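Local coordinates for uncharacterized conserved protein YndB, AHSA1/START domain (Micromonospora chersina, PDB 6V04), which is of unknown function but is encoded in the dynemicin biosynthetic locus and has a START/Bet v1-like fold, shared with polyketide cyclases and aromatases, at residues 55-67 with 76-88. Sequence-based numbering, arbitrary orientation.
Sequences RVDFGDGDFFDIE and RLLFRWSFLGVGP
F64 and W81 stack face to face where strands 63-67 and 76-83 pair antiparallel. The F64 ring lies 3.6 Å, centre to centre, from the six-membered ring of W81, with the planes 12° apart. W81 CG sits between the backbone N and carbonyl carbon (chi1 72°), which lays the indole over F64. F83 CD1 lies over the opposite face of F64, 3.5 Å from F64 CZ; the two rings meet obliquely. I66 CG1 meets the indole edge, and F79 CE2 lies over the rim of its other face. With an alanine at W81, one face of F64 would probably lose its cover.

Backbone hydrogen bonds pair D65 with S82 and E67 with R80; R80 N to E67 O is nearly straight at 176°. L84 N extends the pairing to F63 O (2.8 Å). The type II turn S82-G85 brings L84 CA over the F63 ring, 3.8 Å from its centroid.

D65, S82, E67 and R80 point to the face opposite F64 and W81. A water bridges D65 OD2 and G85 O. E67 CB lies over the R80 guanidinium, which pairs with D69 and E89.

D62, salt-bridged to R148 and R259, edges F83. The largely aromatic face probably lines the fold's interior.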
# COMPACT_ATOMS: atom_id res chain seq x y z
N ARG A 55 4.15 13.06 -4.35
CA ARG A 55 3.97 11.62 -4.48
C ARG A 55 5.19 10.94 -3.88
O ARG A 55 6.32 11.37 -4.12
CB ARG A 55 3.82 11.26 -5.96
CG ARG A 55 3.45 9.82 -6.28
CD ARG A 55 3.35 9.70 -7.80
NE ARG A 55 2.99 8.37 -8.28
CZ ARG A 55 3.83 7.35 -8.40
NH1 ARG A 55 5.10 7.49 -8.05
NH2 ARG A 55 3.40 6.19 -8.88
N VAL A 56 4.97 9.87 -3.12
CA VAL A 56 6.06 9.06 -2.59
C VAL A 56 5.95 7.67 -3.19
O VAL A 56 4.86 7.09 -3.26
CB VAL A 56 6.09 9.01 -1.06
CG1 VAL A 56 4.86 8.31 -0.49
CG2 VAL A 56 7.37 8.33 -0.59
N ASP A 57 7.07 7.15 -3.67
CA ASP A 57 7.14 5.89 -4.38
C ASP A 57 8.14 5.00 -3.65
O ASP A 57 9.24 5.46 -3.32
CB ASP A 57 7.57 6.14 -5.82
CG ASP A 57 7.39 4.94 -6.70
OD1 ASP A 57 8.05 3.92 -6.44
OD2 ASP A 57 6.57 5.03 -7.64
N PHE A 58 7.77 3.74 -3.40
CA PHE A 58 8.62 2.85 -2.63
C PHE A 58 9.49 1.96 -3.50
O PHE A 58 10.33 1.23 -2.97
CB PHE A 58 7.78 2.04 -1.66
CG PHE A 58 7.02 2.91 -0.71
CD1 PHE A 58 7.69 3.61 0.28
CD2 PHE A 58 5.66 3.10 -0.86
CE1 PHE A 58 7.01 4.45 1.13
CE2 PHE A 58 4.97 3.94 0.00
CZ PHE A 58 5.65 4.62 0.98
N GLY A 59 9.34 2.03 -4.82
CA GLY A 59 10.23 1.35 -5.73
C GLY A 59 9.82 -0.07 -6.06
O GLY A 59 10.56 -0.75 -6.80
N ASP A 60 8.66 -0.50 -5.57
CA ASP A 60 8.19 -1.87 -5.72
C ASP A 60 6.78 -1.94 -6.29
O ASP A 60 6.16 -3.01 -6.24
CB ASP A 60 8.24 -2.61 -4.37
CG ASP A 60 7.36 -1.99 -3.32
OD1 ASP A 60 6.72 -0.97 -3.63
OD2 ASP A 60 7.33 -2.54 -2.20
N GLY A 61 6.26 -0.85 -6.83
CA GLY A 61 4.88 -0.76 -7.27
C GLY A 61 4.00 0.04 -6.34
O GLY A 61 2.97 0.55 -6.79
N ASP A 62 4.37 0.16 -5.08
CA ASP A 62 3.56 0.88 -4.10
C ASP A 62 3.91 2.37 -4.11
O ASP A 62 5.07 2.77 -4.31
CB ASP A 62 3.78 0.33 -2.69
CG ASP A 62 3.10 -1.02 -2.46
OD1 ASP A 62 2.43 -1.56 -3.37
OD2 ASP A 62 3.26 -1.51 -1.33
N PHE A 63 2.91 3.20 -3.84
CA PHE A 63 3.09 4.64 -3.79
C PHE A 63 1.88 5.23 -3.08
O PHE A 63 0.85 4.57 -2.96
CB PHE A 63 3.24 5.25 -5.18
CG PHE A 63 2.01 5.16 -6.04
CD1 PHE A 63 1.74 4.01 -6.76
CD2 PHE A 63 1.15 6.24 -6.15
CE1 PHE A 63 0.62 3.94 -7.57
CE2 PHE A 63 0.04 6.17 -6.96
CZ PHE A 63 -0.23 5.02 -7.68
N PHE A 64 2.02 6.48 -2.63
CA PHE A 64 0.90 7.31 -2.17
C PHE A 64 0.90 8.61 -2.96
O PHE A 64 1.96 9.22 -3.18
CB PHE A 64 0.99 7.71 -0.69
CG PHE A 64 0.82 6.59 0.30
CD1 PHE A 64 1.91 5.88 0.73
CD2 PHE A 64 -0.42 6.33 0.88
CE1 PHE A 64 1.79 4.88 1.66
CE2 PHE A 64 -0.55 5.34 1.82
CZ PHE A 64 0.55 4.62 2.22
N ASP A 65 -0.29 9.04 -3.38
CA ASP A 65 -0.49 10.41 -3.83
C ASP A 65 -0.75 11.29 -2.62
O ASP A 65 -1.58 10.95 -1.78
CB ASP A 65 -1.67 10.50 -4.80
CG ASP A 65 -1.37 9.89 -6.16
OD1 ASP A 65 -0.19 9.82 -6.55
OD2 ASP A 65 -2.34 9.49 -6.85
N ILE A 66 -0.07 12.44 -2.54
CA ILE A 66 -0.06 13.28 -1.34
C ILE A 66 -0.53 14.69 -1.67
O ILE A 66 -0.13 15.27 -2.69
CB ILE A 66 1.35 13.34 -0.72
CG1 ILE A 66 1.86 11.94 -0.39
CG2 ILE A 66 1.34 14.25 0.53
CD1 ILE A 66 3.32 11.89 0.02
N GLU A 67 -1.34 15.26 -0.78
CA GLU A 67 -1.67 16.68 -0.80
C GLU A 67 -1.23 17.26 0.54
O GLU A 67 -1.68 16.78 1.59
CB GLU A 67 -3.17 16.91 -1.01
CG GLU A 67 -3.68 16.47 -2.37
CD GLU A 67 -3.35 17.47 -3.47
OE1 GLU A 67 -2.78 18.54 -3.16
OE2 GLU A 67 -3.68 17.19 -4.64
N ARG A 76 6.26 20.38 12.37
CA ARG A 76 5.39 19.30 11.92
C ARG A 76 5.08 19.41 10.44
O ARG A 76 5.23 20.46 9.80
CB ARG A 76 4.09 19.28 12.72
CG ARG A 76 3.15 20.39 12.36
CD ARG A 76 2.08 20.51 13.43
NE ARG A 76 2.66 21.00 14.67
CZ ARG A 76 2.01 21.04 15.83
NH1 ARG A 76 0.77 20.61 15.91
NH2 ARG A 76 2.63 21.50 16.90
N LEU A 77 4.68 18.26 9.89
CA LEU A 77 4.15 18.13 8.55
C LEU A 77 2.73 17.59 8.66
O LEU A 77 2.51 16.58 9.34
CB LEU A 77 4.99 17.15 7.72
CG LEU A 77 6.45 17.53 7.50
CD1 LEU A 77 7.25 16.30 7.11
CD2 LEU A 77 6.53 18.58 6.42
N LEU A 78 1.78 18.26 8.02
CA LEU A 78 0.39 17.81 7.97
C LEU A 78 -0.00 17.64 6.52
O LEU A 78 0.09 18.59 5.74
CB LEU A 78 -0.53 18.82 8.66
CG LEU A 78 -0.12 19.12 10.09
CD1 LEU A 78 -1.01 20.21 10.67
CD2 LEU A 78 -0.22 17.88 10.93
N PHE A 79 -0.48 16.45 6.18
CA PHE A 79 -0.80 16.13 4.80
C PHE A 79 -1.86 15.05 4.74
O PHE A 79 -2.18 14.39 5.74
CB PHE A 79 0.46 15.72 4.01
CG PHE A 79 1.26 14.60 4.63
CD1 PHE A 79 2.24 14.87 5.57
CD2 PHE A 79 1.07 13.29 4.23
CE1 PHE A 79 2.99 13.84 6.13
CE2 PHE A 79 1.82 12.26 4.79
CZ PHE A 79 2.78 12.54 5.73
N ARG A 80 -2.44 14.90 3.55
CA ARG A 80 -3.42 13.88 3.25
C ARG A 80 -2.86 12.99 2.15
O ARG A 80 -2.13 13.47 1.27
CB ARG A 80 -4.73 14.52 2.81
CG ARG A 80 -5.44 15.24 3.94
CD ARG A 80 -6.48 16.19 3.41
NE ARG A 80 -5.88 17.38 2.80
CZ ARG A 80 -5.94 17.69 1.51
NH1 ARG A 80 -6.58 16.91 0.64
NH2 ARG A 80 -5.37 18.81 1.08
N TRP A 81 -3.18 11.70 2.18
CA TRP A 81 -2.68 10.87 1.09
C TRP A 81 -3.64 9.73 0.78
O TRP A 81 -4.56 9.41 1.55
CB TRP A 81 -1.26 10.39 1.39
CG TRP A 81 -1.02 9.33 2.45
CD1 TRP A 81 -1.93 8.58 3.12
CD2 TRP A 81 0.27 8.92 2.91
NE1 TRP A 81 -1.28 7.73 3.99
CE2 TRP A 81 0.07 7.92 3.87
CE3 TRP A 81 1.57 9.31 2.59
CZ2 TRP A 81 1.13 7.28 4.53
CZ3 TRP A 81 2.63 8.68 3.24
CH2 TRP A 81 2.40 7.68 4.19
N SER A 82 -3.40 9.12 -0.38
CA SER A 82 -4.24 8.07 -0.95
C SER A 82 -3.33 6.95 -1.45
O SER A 82 -2.53 7.18 -2.37
CB SER A 82 -5.09 8.62 -2.09
OG SER A 82 -5.75 7.58 -2.79
N PHE A 83 -3.47 5.76 -0.86
CA PHE A 83 -2.59 4.65 -1.23
C PHE A 83 -2.90 4.17 -2.64
O PHE A 83 -4.05 3.89 -2.98
CB PHE A 83 -2.73 3.50 -0.23
CG PHE A 83 -1.72 2.40 -0.43
CD1 PHE A 83 -0.38 2.68 -0.54
CD2 PHE A 83 -2.14 1.09 -0.44
CE1 PHE A 83 0.54 1.65 -0.71
CE2 PHE A 83 -1.22 0.07 -0.62
CZ PHE A 83 0.09 0.35 -0.72
N LEU A 84 -1.86 4.05 -3.44
CA LEU A 84 -1.95 3.64 -4.85
C LEU A 84 -2.81 4.59 -5.66
O LEU A 84 -3.25 4.25 -6.77
CB LEU A 84 -2.46 2.20 -4.99
CG LEU A 84 -1.71 1.15 -4.18
CD1 LEU A 84 -2.45 -0.19 -4.30
CD2 LEU A 84 -0.28 1.02 -4.63
N GLY A 85 -3.08 5.79 -5.13
CA GLY A 85 -3.93 6.75 -5.79
C GLY A 85 -5.41 6.43 -5.77
O GLY A 85 -6.20 7.23 -6.27
N VAL A 86 -5.80 5.29 -5.20
CA VAL A 86 -7.19 4.87 -5.20
C VAL A 86 -7.75 4.69 -3.80
O VAL A 86 -8.98 4.67 -3.65
CB VAL A 86 -7.38 3.57 -6.01
CG1 VAL A 86 -6.84 3.75 -7.39
CG2 VAL A 86 -6.70 2.38 -5.32
N GLY A 87 -6.91 4.54 -2.78
CA GLY A 87 -7.38 4.34 -1.43
C GLY A 87 -8.05 5.57 -0.85
O GLY A 87 -7.90 6.70 -1.33
N PRO A 88 -8.81 5.36 0.22
CA PRO A 88 -9.48 6.49 0.86
C PRO A 88 -8.47 7.48 1.43
O PRO A 88 -7.37 7.11 1.83
CB PRO A 88 -10.32 5.83 1.97
CG PRO A 88 -9.59 4.56 2.26
CD PRO A 88 -9.02 4.10 0.95
O HOH W 1 -4.88 10.17 -6.40